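Local coordinates for sensor protein CpxA (Vibrio parahaemolyticus, PDB 3V67), which probably acts as the membrane-bound histidine kinase of a two-component system, autophosphorylating from ATP, and is represented here by its periplasmic sensor domain, at residues R57-D62 and G100-A105; T69-K72 and Q77-A80; T86-Y91 and L118-F123. All blocks are in the same frame, centred on the assembly; numbering follows the deposited sequence.

Interaction 1: residues R57-D62 and G100-A105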
# COMPACT_ATOMS: atom_id res chain seq x y z
N ARG A 57 -9.26 6.10 14.19
CA ARG A 57 -10.37 5.77 15.07
C ARG A 57 -10.49 4.27 15.28
O ARG A 57 -10.53 3.50 14.33
CB ARG A 57 -11.67 6.31 14.49
CG ARG A 57 -12.90 5.81 15.21
CD ARG A 57 -14.16 6.49 14.73
NE ARG A 57 -15.32 5.93 15.41
CZ ARG A 57 -16.58 6.26 15.13
NH1 ARG A 57 -16.84 7.14 14.18
NH2 ARG A 57 -17.58 5.69 15.80
N VAL A 58 -10.56 3.85 16.54
CA VAL A 58 -10.70 2.43 16.85
C VAL A 58 -12.16 2.00 16.92
O VAL A 58 -12.96 2.61 17.64
CB VAL A 58 -9.98 2.08 18.17
CG1 VAL A 58 -10.29 0.65 18.58
CG2 VAL A 58 -8.47 2.28 18.02
N PHE A 59 -12.52 0.97 16.15
CA PHE A 59 -13.86 0.41 16.18
C PHE A 59 -13.84 -0.98 16.80
O PHE A 59 -12.79 -1.63 16.85
CB PHE A 59 -14.42 0.26 14.76
CG PHE A 59 -14.90 1.55 14.13
CD1 PHE A 59 -16.22 1.95 14.26
CD2 PHE A 59 -14.04 2.32 13.38
CE1 PHE A 59 -16.66 3.11 13.65
CE2 PHE A 59 -14.48 3.49 12.77
CZ PHE A 59 -15.79 3.88 12.91
N PHE A 60 -15.00 -1.46 17.22
CA PHE A 60 -15.12 -2.79 17.78
C PHE A 60 -16.33 -3.51 17.21
O PHE A 60 -17.29 -2.88 16.78
CB PHE A 60 -15.22 -2.73 19.30
CG PHE A 60 -13.98 -2.21 19.97
CD1 PHE A 60 -12.88 -3.02 20.15
CD2 PHE A 60 -13.92 -0.89 20.41
CE1 PHE A 60 -11.73 -2.54 20.76
CE2 PHE A 60 -12.78 -0.41 21.02
CZ PHE A 60 -11.68 -1.23 21.19
N SER A 61 -16.28 -4.84 17.22
CA SER A 61 -17.44 -5.65 16.88
C SER A 61 -17.36 -6.95 17.65
O SER A 61 -16.34 -7.25 18.27
CB SER A 61 -17.50 -5.93 15.38
OG SER A 61 -16.69 -7.05 15.04
N ASP A 62 -18.44 -7.73 17.63
CA ASP A 62 -18.40 -9.05 18.23
C ASP A 62 -18.15 -10.10 17.15
O ASP A 62 -17.78 -9.75 16.03
CB ASP A 62 -19.69 -9.36 19.02
CG ASP A 62 -20.95 -9.16 18.20
OD1 ASP A 62 -20.94 -9.41 16.98
OD2 ASP A 62 -21.97 -8.75 18.79
N GLY A 100 -14.19 5.55 -0.10
CA GLY A 100 -13.91 6.91 -0.53
C GLY A 100 -12.45 7.23 -0.25
O GLY A 100 -11.56 6.80 -0.98
N ARG A 101 -12.21 7.98 0.82
CA ARG A 101 -10.86 8.31 1.24
C ARG A 101 -10.59 7.75 2.63
O ARG A 101 -9.56 8.04 3.23
CB ARG A 101 -10.66 9.83 1.24
CG ARG A 101 -10.61 10.46 -0.14
CD ARG A 101 -9.20 10.45 -0.71
NE ARG A 101 -9.11 11.19 -1.97
CZ ARG A 101 -8.92 12.51 -2.05
NH1 ARG A 101 -8.81 13.23 -0.94
NH2 ARG A 101 -8.85 13.10 -3.23
N TYR A 102 -11.52 6.94 3.13
CA TYR A 102 -11.42 6.39 4.48
C TYR A 102 -11.12 4.90 4.46
O TYR A 102 -11.98 4.08 4.15
CB TYR A 102 -12.71 6.66 5.25
CG TYR A 102 -12.60 6.46 6.75
CD1 TYR A 102 -11.81 7.31 7.52
CD2 TYR A 102 -13.29 5.45 7.39
CE1 TYR A 102 -11.70 7.14 8.88
CE2 TYR A 102 -13.19 5.27 8.76
CZ TYR A 102 -12.40 6.12 9.50
OH TYR A 102 -12.30 5.95 10.86
N MET A 103 -9.88 4.55 4.79
CA MET A 103 -9.45 3.16 4.84
C MET A 103 -9.85 2.51 6.16
O MET A 103 -9.76 3.13 7.22
CB MET A 103 -7.94 3.05 4.66
CG MET A 103 -7.43 1.63 4.53
SD MET A 103 -7.70 0.96 2.87
CE MET A 103 -6.40 1.81 1.98
N ILE A 104 -10.27 1.25 6.10
CA ILE A 104 -10.62 0.51 7.30
C ILE A 104 -9.90 -0.84 7.34
O ILE A 104 -9.97 -1.61 6.39
CB ILE A 104 -12.13 0.28 7.40
CG1 ILE A 104 -12.82 1.60 7.76
CG2 ILE A 104 -12.44 -0.79 8.43
CD1 ILE A 104 -14.31 1.47 7.94
N ALA A 105 -9.22 -1.11 8.45
CA ALA A 105 -8.42 -2.32 8.58
C ALA A 105 -8.86 -3.18 9.77
O ALA A 105 -9.16 -2.67 10.84
CB ALA A 105 -6.94 -1.97 8.69
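On the face of the PAS-fold antiparallel sheet that packs against helix 75-87, Tyr102 reaches across an intervening strand to Arg57 and Phe59. The phenol oxygen does all the touching. Tyr102 OH lies 3.7 Å from Arg57 CB, at the root of the arginine chain, and 3.8 Å from Phe59 CE2. It meets Phe59 at the ring edge, in the ring plane; the two side chains run at a slant to one another and make no stack. No hydrogen bond crosses the contact, and the contacts are van der Waals. Tyr102 has CG anti to the backbone N (chi1 -165°), which lays the ring over the strand between; its OH comes 3.2 Å from Gly122 C, at a residue without a side chain to obstruct it. From CG to NE the Arg57 chain is fully extended and carries the guanidinium past Phe59, whose CZ sits over one guanidinium face, 3.2 Å above its plane and toward the rim. Arg57 NH1 is hydrogen-bonded to Gln77 OE1 of helix 75-87. Strand 115-124 runs between the two segments and pairs with both of their strands, while Met81 of helix 75-87 covers Phe59, and Ala80, Met81 and Phe84 pack on Ile104.

Interaction 2: residues T69-K72 and Q77-A80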
# COMPACT_ATOMS: atom_id res chain seq x y z
N THR A 69 -20.29 0.42 19.47
CA THR A 69 -19.81 1.79 19.67
C THR A 69 -20.88 2.64 20.32
O THR A 69 -22.07 2.37 20.18
CB THR A 69 -19.37 2.42 18.32
OG1 THR A 69 -18.72 3.68 18.57
CG2 THR A 69 -20.58 2.63 17.41
N THR A 70 -20.45 3.66 21.06
CA THR A 70 -21.35 4.72 21.48
C THR A 70 -21.44 5.63 20.27
O THR A 70 -20.41 5.93 19.67
CB THR A 70 -20.76 5.53 22.65
OG1 THR A 70 -19.99 6.62 22.13
CG2 THR A 70 -19.88 4.65 23.52
N ASP A 71 -22.63 6.06 19.87
CA ASP A 71 -22.73 6.80 18.61
C ASP A 71 -21.80 8.02 18.52
O ASP A 71 -21.78 8.87 19.41
CB ASP A 71 -24.17 7.23 18.33
CG ASP A 71 -24.35 7.77 16.93
OD1 ASP A 71 -24.85 7.03 16.07
OD2 ASP A 71 -23.98 8.94 16.70
N LYS A 72 -21.02 8.08 17.44
CA LYS A 72 -20.04 9.15 17.27
C LYS A 72 -20.41 10.14 16.16
O LYS A 72 -21.04 9.78 15.16
CB LYS A 72 -18.63 8.57 17.04
CG LYS A 72 -17.51 9.36 17.71
CD LYS A 72 -16.17 8.66 17.59
CE LYS A 72 -15.66 8.19 18.95
NZ LYS A 72 -14.43 7.35 18.83
N GLN A 77 -18.17 7.30 8.85
CA GLN A 77 -17.25 6.31 9.40
C GLN A 77 -18.01 5.09 9.92
O GLN A 77 -17.53 3.95 9.82
CB GLN A 77 -16.41 6.92 10.53
CG GLN A 77 -15.63 8.16 10.11
CD GLN A 77 -14.94 8.84 11.28
OE1 GLN A 77 -15.25 8.59 12.44
NE2 GLN A 77 -13.99 9.72 10.97
N LEU A 78 -19.19 5.33 10.46
CA LEU A 78 -20.03 4.27 11.01
C LEU A 78 -20.59 3.37 9.91
O LEU A 78 -20.59 2.14 10.04
CB LEU A 78 -21.15 4.89 11.84
CG LEU A 78 -21.80 4.03 12.93
CD1 LEU A 78 -20.90 2.86 13.30
CD2 LEU A 78 -22.09 4.89 14.15
N ARG A 79 -21.07 4.00 8.84
CA ARG A 79 -21.55 3.26 7.67
C ARG A 79 -20.43 2.40 7.09
O ARG A 79 -20.62 1.20 6.82
CB ARG A 79 -22.06 4.23 6.60
CG ARG A 79 -23.55 4.50 6.67
CD ARG A 79 -23.84 5.86 7.27
NE ARG A 79 -23.12 6.93 6.58
CZ ARG A 79 -23.54 8.19 6.52
NH1 ARG A 79 -24.68 8.54 7.10
NH2 ARG A 79 -22.82 9.10 5.87
N ALA A 80 -19.27 3.01 6.89
CA ALA A 80 -18.11 2.32 6.35
C ALA A 80 -17.73 1.13 7.22
O ALA A 80 -17.48 0.03 6.71
CB ALA A 80 -16.94 3.28 6.21
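Leu78 sends CG anti to its backbone N (chi1 -157°), out from the helix toward the loop, where an unusual, nearly eclipsed second torsion (19°) splits the methyls, CD1 to Thr69 and CD2 to Asp71. In Thr69 the hydroxyl takes the place opposite the backbone N (chi1 -171°), which leaves CG2 between the N and the carbonyl carbon and aims this methyl at the leucine. Thr69 CG2 and Leu78 CD1 thus meet tip to tip at 4.1 Å, a loose apolar touch. The other branch, Leu78 CD2, lies 4.0 Å from Asp71 OD1, and here the two side chains cross at about a right angle. A carboxylate oxygen beside a methyl makes no polar bond, and the aspartate is exposed and poorly ordered, so this half of the contact is the less firmly placed. The segments belong to the connection of the PAS-fold domain that leaves strand 67-68 and leads into helix 75-87: residues 69-72 lie beside the first turn of the helix, and Leu78 reaches back to them from it. The buried area is small, 130 Å² over both sides, of which Leu78 supplies 61 Å². With the Thr69 methyl turned to the leucine, its OG1 is engaged by a hydrogen bond to Glu45 OE1 of helix 37-46, and Lys72 NZ makes a weak hydrogen bond to the backbone O of the same Glu45. Gln77, just before Leu78, packs instead on Phe59 and Tyr102 of the sheet.

Interaction 3: residues T86-Y91 and L118-F123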
# COMPACT_ATOMS: atom_id res chain seq x y z
N THR A 86 -19.68 -6.53 7.77
CA THR A 86 -20.50 -7.49 7.03
C THR A 86 -19.84 -7.97 5.74
O THR A 86 -20.33 -8.90 5.10
CB THR A 86 -21.91 -6.93 6.73
OG1 THR A 86 -21.80 -5.64 6.11
CG2 THR A 86 -22.71 -6.79 8.02
N SER A 87 -18.73 -7.34 5.36
CA SER A 87 -18.02 -7.71 4.13
C SER A 87 -16.88 -8.70 4.36
O SER A 87 -16.28 -9.19 3.40
CB SER A 87 -17.47 -6.46 3.44
OG SER A 87 -18.48 -5.51 3.18
N ILE A 88 -16.58 -8.98 5.62
CA ILE A 88 -15.45 -9.86 5.95
C ILE A 88 -15.67 -11.26 5.40
O ILE A 88 -16.73 -11.86 5.58
CB ILE A 88 -15.24 -9.97 7.47
CG1 ILE A 88 -15.00 -8.59 8.09
CG2 ILE A 88 -14.06 -10.89 7.77
CD1 ILE A 88 -14.97 -8.62 9.61
N GLU A 89 -14.65 -11.79 4.72
CA GLU A 89 -14.73 -13.13 4.17
C GLU A 89 -14.13 -14.15 5.12
O GLU A 89 -14.61 -15.28 5.22
CB GLU A 89 -14.02 -13.19 2.82
CG GLU A 89 -14.65 -12.30 1.76
CD GLU A 89 -13.70 -11.98 0.63
OE1 GLU A 89 -12.53 -12.39 0.71
OE2 GLU A 89 -14.13 -11.31 -0.33
N ASP A 90 -13.08 -13.75 5.83
CA ASP A 90 -12.41 -14.65 6.77
C ASP A 90 -11.97 -13.88 8.02
O ASP A 90 -11.14 -12.98 7.94
CB ASP A 90 -11.22 -15.33 6.10
CG ASP A 90 -10.65 -16.48 6.92
OD1 ASP A 90 -10.68 -16.43 8.17
OD2 ASP A 90 -10.16 -17.45 6.31
N TYR A 91 -12.52 -14.27 9.16
CA TYR A 91 -12.24 -13.59 10.42
C TYR A 91 -10.85 -13.88 10.98
O TYR A 91 -10.49 -13.37 12.05
CB TYR A 91 -13.31 -13.93 11.46
CG TYR A 91 -14.57 -13.11 11.31
CD1 TYR A 91 -14.87 -12.10 12.21
CD2 TYR A 91 -15.45 -13.33 10.26
CE1 TYR A 91 -16.01 -11.33 12.08
CE2 TYR A 91 -16.59 -12.56 10.12
CZ TYR A 91 -16.87 -11.57 11.03
OH TYR A 91 -18.00 -10.81 10.89
N LEU A 118 -13.63 -8.09 18.56
CA LEU A 118 -12.74 -7.80 17.44
C LEU A 118 -12.52 -6.30 17.31
O LEU A 118 -13.46 -5.51 17.45
CB LEU A 118 -13.31 -8.38 16.15
CG LEU A 118 -13.50 -9.89 16.16
CD1 LEU A 118 -14.58 -10.31 15.19
CD2 LEU A 118 -12.18 -10.59 15.84
N MET A 119 -11.28 -5.92 17.05
CA MET A 119 -10.89 -4.52 16.95
C MET A 119 -10.58 -4.18 15.50
O MET A 119 -10.08 -5.01 14.73
CB MET A 119 -9.66 -4.25 17.82
CG MET A 119 -9.37 -2.77 18.04
SD MET A 119 -7.76 -2.46 18.81
CE MET A 119 -6.71 -2.47 17.36
N TYR A 120 -10.88 -2.94 15.14
CA TYR A 120 -10.67 -2.44 13.79
C TYR A 120 -10.10 -1.04 13.90
O TYR A 120 -10.24 -0.38 14.94
CB TYR A 120 -11.99 -2.38 13.03
CG TYR A 120 -12.81 -3.65 13.03
CD1 TYR A 120 -12.83 -4.49 11.91
CD2 TYR A 120 -13.60 -4.00 14.12
CE1 TYR A 120 -13.59 -5.64 11.90
CE2 TYR A 120 -14.36 -5.16 14.11
CZ TYR A 120 -14.36 -5.97 13.00
OH TYR A 120 -15.11 -7.12 12.99
N VAL A 121 -9.47 -0.56 12.83
CA VAL A 121 -8.94 0.80 12.81
C VAL A 121 -9.33 1.50 11.51
O VAL A 121 -9.04 1.02 10.42
CB VAL A 121 -7.40 0.82 12.97
CG1 VAL A 121 -6.88 2.24 12.88
CG2 VAL A 121 -7.00 0.20 14.30
N GLY A 122 -9.99 2.65 11.65
CA GLY A 122 -10.34 3.47 10.51
C GLY A 122 -9.42 4.68 10.45
O GLY A 122 -9.03 5.21 11.48
N PHE A 123 -9.08 5.10 9.25
CA PHE A 123 -8.18 6.23 9.07
C PHE A 123 -8.27 6.73 7.64
O PHE A 123 -8.24 5.93 6.71
CB PHE A 123 -6.74 5.84 9.41
CG PHE A 123 -6.25 4.60 8.71
CD1 PHE A 123 -5.59 4.69 7.49
CD2 PHE A 123 -6.45 3.35 9.26
CE1 PHE A 123 -5.14 3.56 6.84
CE2 PHE A 123 -6.01 2.21 8.62
CZ PHE A 123 -5.35 2.31 7.41
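Apolar packing dominates, with Tyr91 and Ile88 meeting Leu118 and Tyr120. Leu118 CD1 approaches the edge of the Tyr91 ring, near its plane, and sits almost evenly between two ring atoms, 3.5 Å from Tyr91 CD1 and 3.6 Å from Tyr91 CE1. The two side chains cross at about a right angle. Ile88 and Tyr120 come from opposite directions: Ile88 CD1 lies at the edge of the Tyr120 ring, 4.0 Å from Tyr120 CE1. With CG1 anti to the carbonyl carbon (chi1 -57°) and the chain then extended, the isoleucine carries this terminal methyl out to the Tyr120 ring. Its other branch works locally, CG2 standing 3.7 Å above one face of the Tyr91 ring, toward the rim, so that Tyr91 has one methyl over a face and another at an edge. In fold terms, residues 86-91 run from the weakly bonded end of helix 75-87 into the loop that leads to strand 95-99, and pack on strand 115-124 of the PAS-fold sheet, where Leu118 and Tyr120 project to the side of helix 75-87; Met119, between them, packs on helix 14-30. The mixed contacts involve Tyr120 OH, 3.7 Å from Ile88 CD1; Tyr91 CE1 passes it more distantly and obliquely. No hydrogen bond joins the two segments; Tyr120 OH pairs instead with Ser61 OG, which ties the end of the ring to strand 57-61, and Leu118 N bonds to Ser61 O in that neighbouring strand.

Overall arrangement
Interaction 1 is the core contact, about 3 Å from the chain centre and wholly buried; interaction 3 is partly buried, and interaction 2 lies at the surface. Interactions 1 and 3 share one sheet, with strands 57-61 and 102-112 flanking strand 115-124, and are joined through Ser61. Interactions 2 and 3 both use helix 75-87 but are separated by about 7 Å at their nearest atoms. None has a hydrogen bond between its own segments. Both sheet contacts bring phenol oxygens and ring edges into play, whereas interaction 2 has methyls and a poorly ordered carboxylate but no aromatic group. Arg57 links interactions 1 and 2, its guanidinium hydrogen-bonded to Gln77 and packed on Lys72.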